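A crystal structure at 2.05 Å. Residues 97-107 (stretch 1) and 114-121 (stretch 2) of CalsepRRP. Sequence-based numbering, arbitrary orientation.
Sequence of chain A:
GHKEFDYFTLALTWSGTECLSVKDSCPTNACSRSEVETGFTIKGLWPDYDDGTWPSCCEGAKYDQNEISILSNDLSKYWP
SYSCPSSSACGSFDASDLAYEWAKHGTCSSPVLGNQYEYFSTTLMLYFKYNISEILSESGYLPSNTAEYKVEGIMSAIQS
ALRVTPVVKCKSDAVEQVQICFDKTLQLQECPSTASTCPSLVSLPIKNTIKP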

# COMPACT_ATOMS: atom_id res chain seq x y z
N ASP A 97 7.36 7.05 7.61
CA ASP A 97 6.73 6.69 6.36
C ASP A 97 5.46 7.51 6.17
O ASP A 97 5.08 7.81 5.04
CB ASP A 97 6.45 5.17 6.31
CG ASP A 97 5.45 4.70 7.37
OD1 ASP A 97 5.27 5.38 8.40
OD2 ASP A 97 4.87 3.62 7.17
N LEU A 98 4.82 7.88 7.27
CA LEU A 98 3.60 8.68 7.20
C LEU A 98 3.91 10.09 6.69
O LEU A 98 3.22 10.60 5.82
CB LEU A 98 2.94 8.78 8.59
CG LEU A 98 2.68 7.46 9.33
CD1 LEU A 98 2.00 7.74 10.67
CD2 LEU A 98 1.80 6.54 8.47
N ALA A 99 4.96 10.71 7.23
CA ALA A 99 5.33 12.05 6.80
C ALA A 99 5.74 12.01 5.33
O ALA A 99 5.46 12.94 4.56
CB ALA A 99 6.49 12.58 7.65
N TYR A 100 6.39 10.92 4.94
CA TYR A 100 6.83 10.72 3.56
C TYR A 100 5.65 10.63 2.58
O TYR A 100 5.62 11.34 1.57
CB TYR A 100 7.67 9.43 3.47
CG TYR A 100 8.05 9.00 2.07
CD1 TYR A 100 9.24 9.41 1.48
CD2 TYR A 100 7.21 8.16 1.34
CE1 TYR A 100 9.59 9.00 0.19
CE2 TYR A 100 7.55 7.74 0.06
CZ TYR A 100 8.73 8.15 -0.51
OH TYR A 100 9.06 7.71 -1.78
N GLU A 101 4.69 9.76 2.88
CA GLU A 101 3.52 9.58 2.02
C GLU A 101 2.63 10.82 2.00
O GLU A 101 2.02 11.14 0.98
CB GLU A 101 2.72 8.36 2.47
CG GLU A 101 3.46 7.03 2.27
CD GLU A 101 3.71 6.70 0.81
OE1 GLU A 101 4.70 5.99 0.51
OE2 GLU A 101 2.92 7.14 -0.05
N TRP A 102 2.53 11.51 3.13
CA TRP A 102 1.70 12.71 3.18
C TRP A 102 2.29 13.78 2.27
O TRP A 102 1.61 14.33 1.42
CB TRP A 102 1.61 13.28 4.59
CG TRP A 102 1.04 14.65 4.54
CD1 TRP A 102 1.70 15.82 4.77
CD2 TRP A 102 -0.29 15.00 4.14
NE1 TRP A 102 0.86 16.89 4.53
CE2 TRP A 102 -0.37 16.41 4.14
CE3 TRP A 102 -1.42 14.26 3.77
CZ2 TRP A 102 -1.53 17.10 3.79
CZ3 TRP A 102 -2.59 14.95 3.42
CH2 TRP A 102 -2.63 16.36 3.43
N ALA A 103 3.56 14.09 2.48
CA ALA A 103 4.23 15.11 1.69
C ALA A 103 4.21 14.79 0.20
O ALA A 103 3.83 15.61 -0.63
CB ALA A 103 5.67 15.29 2.17
N LYS A 104 4.62 13.57 -0.13
CA LYS A 104 4.71 13.14 -1.52
C LYS A 104 3.39 12.89 -2.24
O LYS A 104 3.23 13.30 -3.40
CB LYS A 104 5.59 11.89 -1.60
CG LYS A 104 6.05 11.53 -3.01
CD LYS A 104 6.89 10.26 -2.98
CE LYS A 104 7.57 10.00 -4.30
NZ LYS A 104 8.32 8.73 -4.26
N HIS A 105 2.44 12.25 -1.57
CA HIS A 105 1.16 11.91 -2.19
C HIS A 105 -0.11 12.45 -1.52
O HIS A 105 -1.04 12.87 -2.20
CB HIS A 105 1.03 10.38 -2.28
CG HIS A 105 2.06 9.73 -3.15
ND1 HIS A 105 2.05 9.84 -4.52
CD2 HIS A 105 3.10 8.91 -2.85
CE1 HIS A 105 3.03 9.11 -5.03
NE2 HIS A 105 3.68 8.54 -4.04
N GLY A 106 -0.14 12.41 -0.19
CA GLY A 106 -1.32 12.88 0.55
C GLY A 106 -1.76 14.29 0.21
O GLY A 106 -2.95 14.56 0.03
N THR A 107 -0.79 15.19 0.12
CA THR A 107 -1.07 16.58 -0.21
C THR A 107 -1.75 16.68 -1.58
O THR A 107 -2.52 17.59 -1.83
CB THR A 107 0.24 17.41 -0.26
OG1 THR A 107 1.17 16.78 -1.14
CG2 THR A 107 0.85 17.53 1.14
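Stretch 2, residues 114-121: GNQYEYFS

Stretch 1 is helical from D97 onward, with phi/psi values close to -65/-40 through most of its length. Regular i to i+4 bonds run from E101 N to D97 O (2.9 Å) through H105 N to E101 O (2.8 Å). The helix then widens into a pi-type turn over 102-106: G106 N also donates to E101 O (2.8 Å), and T107 N reaches W102 O (2.9 Å), both i to i+5. H105, with phi/psi of -122/-41, departs most clearly from helical values within this turn.

Stretch 2 begins with G114 and N115 in a loop and becomes a helix at Q116 that continues beyond S121. N115, at -157/173, is its N-cap: E118 N donates to N115 OD1 at 2.8 Å with an N-H...acceptor angle of 166°. The start is tied back further by G114 N, which donates to E118 OE1 at 3.0 Å. Within the helix, Y119 N bonds to N115 O and F120 N to Q116 O, each at 2.9 Å.

The two helix axes cross at 107°, somewhat past perpendicular, and approach to 11.3 Å. The nearest CA atoms across the stretches are G106 CA and Y119 CA, 6.1 Å apart. The contact buries 390 Å², summed over both sides, and no hydrogen bond spans it; packing and aromatic contacts account for the fit.

W102 is the centre of the contact, with 103 Å² covered by stretch 2. Its CA-to-CB bond points sideways, but chi1 of 167° (t) and chi2 of -109° bring the end of the indole nearer to the second helix. Q116 lies over one face: Q116 CG is 3.4 Å from the centroid of the six-membered ring of W102 and 11° off the normal, a CH-pi geometry. At the ring edge, W102 CZ3 meets Y119 CB at 3.8 Å. Separately, W102 CH2 lies 4.0 Å from N115 C. The indole edge also points toward the face of Y119 in an offset edge-to-face pair, with the centroids of the W102 six-membered ring and the Y119 ring 5.8 Å apart and planes at 63°.

Y119 points toward stretch 1 and lays its ring against the backbone at G106. G106 CA lies 3.5 Å from the centroid of the Y119 ring, 10° off the normal, so this is a second CH-pi contact. The absence of a side chain matters here: an ideal CB on G106 would lie only 3.1 Å from Y119 CD2 and would clash with W102 CE3 at 2.3 Å. The phenol end extends past the glycine, leaving Y119 OH 4.2 Å from H105 CB and 4.1 Å from E101 O.

F120, one residue on, also points toward stretch 1 and presents its ring edge. F120 CZ is 3.4 Å from L98 O and 3.9 Å from W102 CB, while F120 CE2 packs against L98 CD2 at 3.9 Å. The contact thus reaches back one helical turn from W102 to L98.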

# COMPACT_ATOMS: atom_id res chain seq x y z
N GLY A 114 -9.68 16.60 1.94
CA GLY A 114 -9.25 17.94 2.32
C GLY A 114 -8.15 18.18 3.32
O GLY A 114 -7.64 19.30 3.40
N ASN A 115 -7.76 17.17 4.08
CA ASN A 115 -6.70 17.34 5.06
C ASN A 115 -6.05 16.00 5.38
O ASN A 115 -6.50 14.96 4.91
CB ASN A 115 -7.25 17.99 6.34
CG ASN A 115 -8.36 17.18 6.98
OD1 ASN A 115 -8.22 15.97 7.17
ND2 ASN A 115 -9.46 17.84 7.33
N GLN A 116 -4.98 16.04 6.16
CA GLN A 116 -4.22 14.86 6.56
C GLN A 116 -5.03 13.77 7.21
O GLN A 116 -4.84 12.59 6.90
CB GLN A 116 -3.14 15.25 7.55
CG GLN A 116 -2.16 16.20 7.02
CD GLN A 116 -1.25 16.70 8.10
OE1 GLN A 116 -0.63 15.92 8.82
NE2 GLN A 116 -1.17 18.01 8.23
N TYR A 117 -5.89 14.16 8.14
CA TYR A 117 -6.71 13.18 8.83
C TYR A 117 -7.59 12.44 7.85
O TYR A 117 -7.71 11.22 7.91
CB TYR A 117 -7.60 13.83 9.89
CG TYR A 117 -8.43 12.80 10.62
CD1 TYR A 117 -7.89 12.08 11.69
CD2 TYR A 117 -9.71 12.46 10.18
CE1 TYR A 117 -8.60 11.05 12.30
CE2 TYR A 117 -10.43 11.42 10.78
CZ TYR A 117 -9.86 10.72 11.83
OH TYR A 117 -10.54 9.67 12.43
N GLU A 118 -8.22 13.18 6.95
CA GLU A 118 -9.10 12.55 5.97
C GLU A 118 -8.27 11.65 5.06
O GLU A 118 -8.71 10.56 4.69
CB GLU A 118 -9.86 13.60 5.15
CG GLU A 118 -10.67 14.55 6.04
CD GLU A 118 -11.64 15.44 5.28
OE1 GLU A 118 -11.50 15.59 4.05
OE2 GLU A 118 -12.55 16.00 5.93
N TYR A 119 -7.07 12.09 4.71
CA TYR A 119 -6.22 11.27 3.85
C TYR A 119 -5.89 9.92 4.50
O TYR A 119 -6.16 8.86 3.92
CB TYR A 119 -4.92 12.01 3.52
CG TYR A 119 -3.91 11.13 2.79
CD1 TYR A 119 -4.09 10.76 1.46
CD2 TYR A 119 -2.78 10.64 3.46
CE1 TYR A 119 -3.18 9.93 0.80
CE2 TYR A 119 -1.87 9.81 2.82
CZ TYR A 119 -2.07 9.46 1.50
OH TYR A 119 -1.17 8.64 0.87
N PHE A 120 -5.31 9.95 5.71
CA PHE A 120 -4.93 8.72 6.39
C PHE A 120 -6.11 7.83 6.83
O PHE A 120 -6.04 6.60 6.70
CB PHE A 120 -4.03 9.03 7.60
CG PHE A 120 -2.64 9.48 7.21
CD1 PHE A 120 -2.30 10.83 7.20
CD2 PHE A 120 -1.68 8.55 6.82
CE1 PHE A 120 -1.03 11.25 6.80
CE2 PHE A 120 -0.40 8.96 6.41
CZ PHE A 120 -0.08 10.31 6.40
N SER A 121 -7.17 8.44 7.35
CA SER A 121 -8.34 7.67 7.79
C SER A 121 -9.06 7.03 6.61
O SER A 121 -9.57 5.91 6.70
CB SER A 121 -9.32 8.57 8.57
OG SER A 121 -9.78 9.65 7.78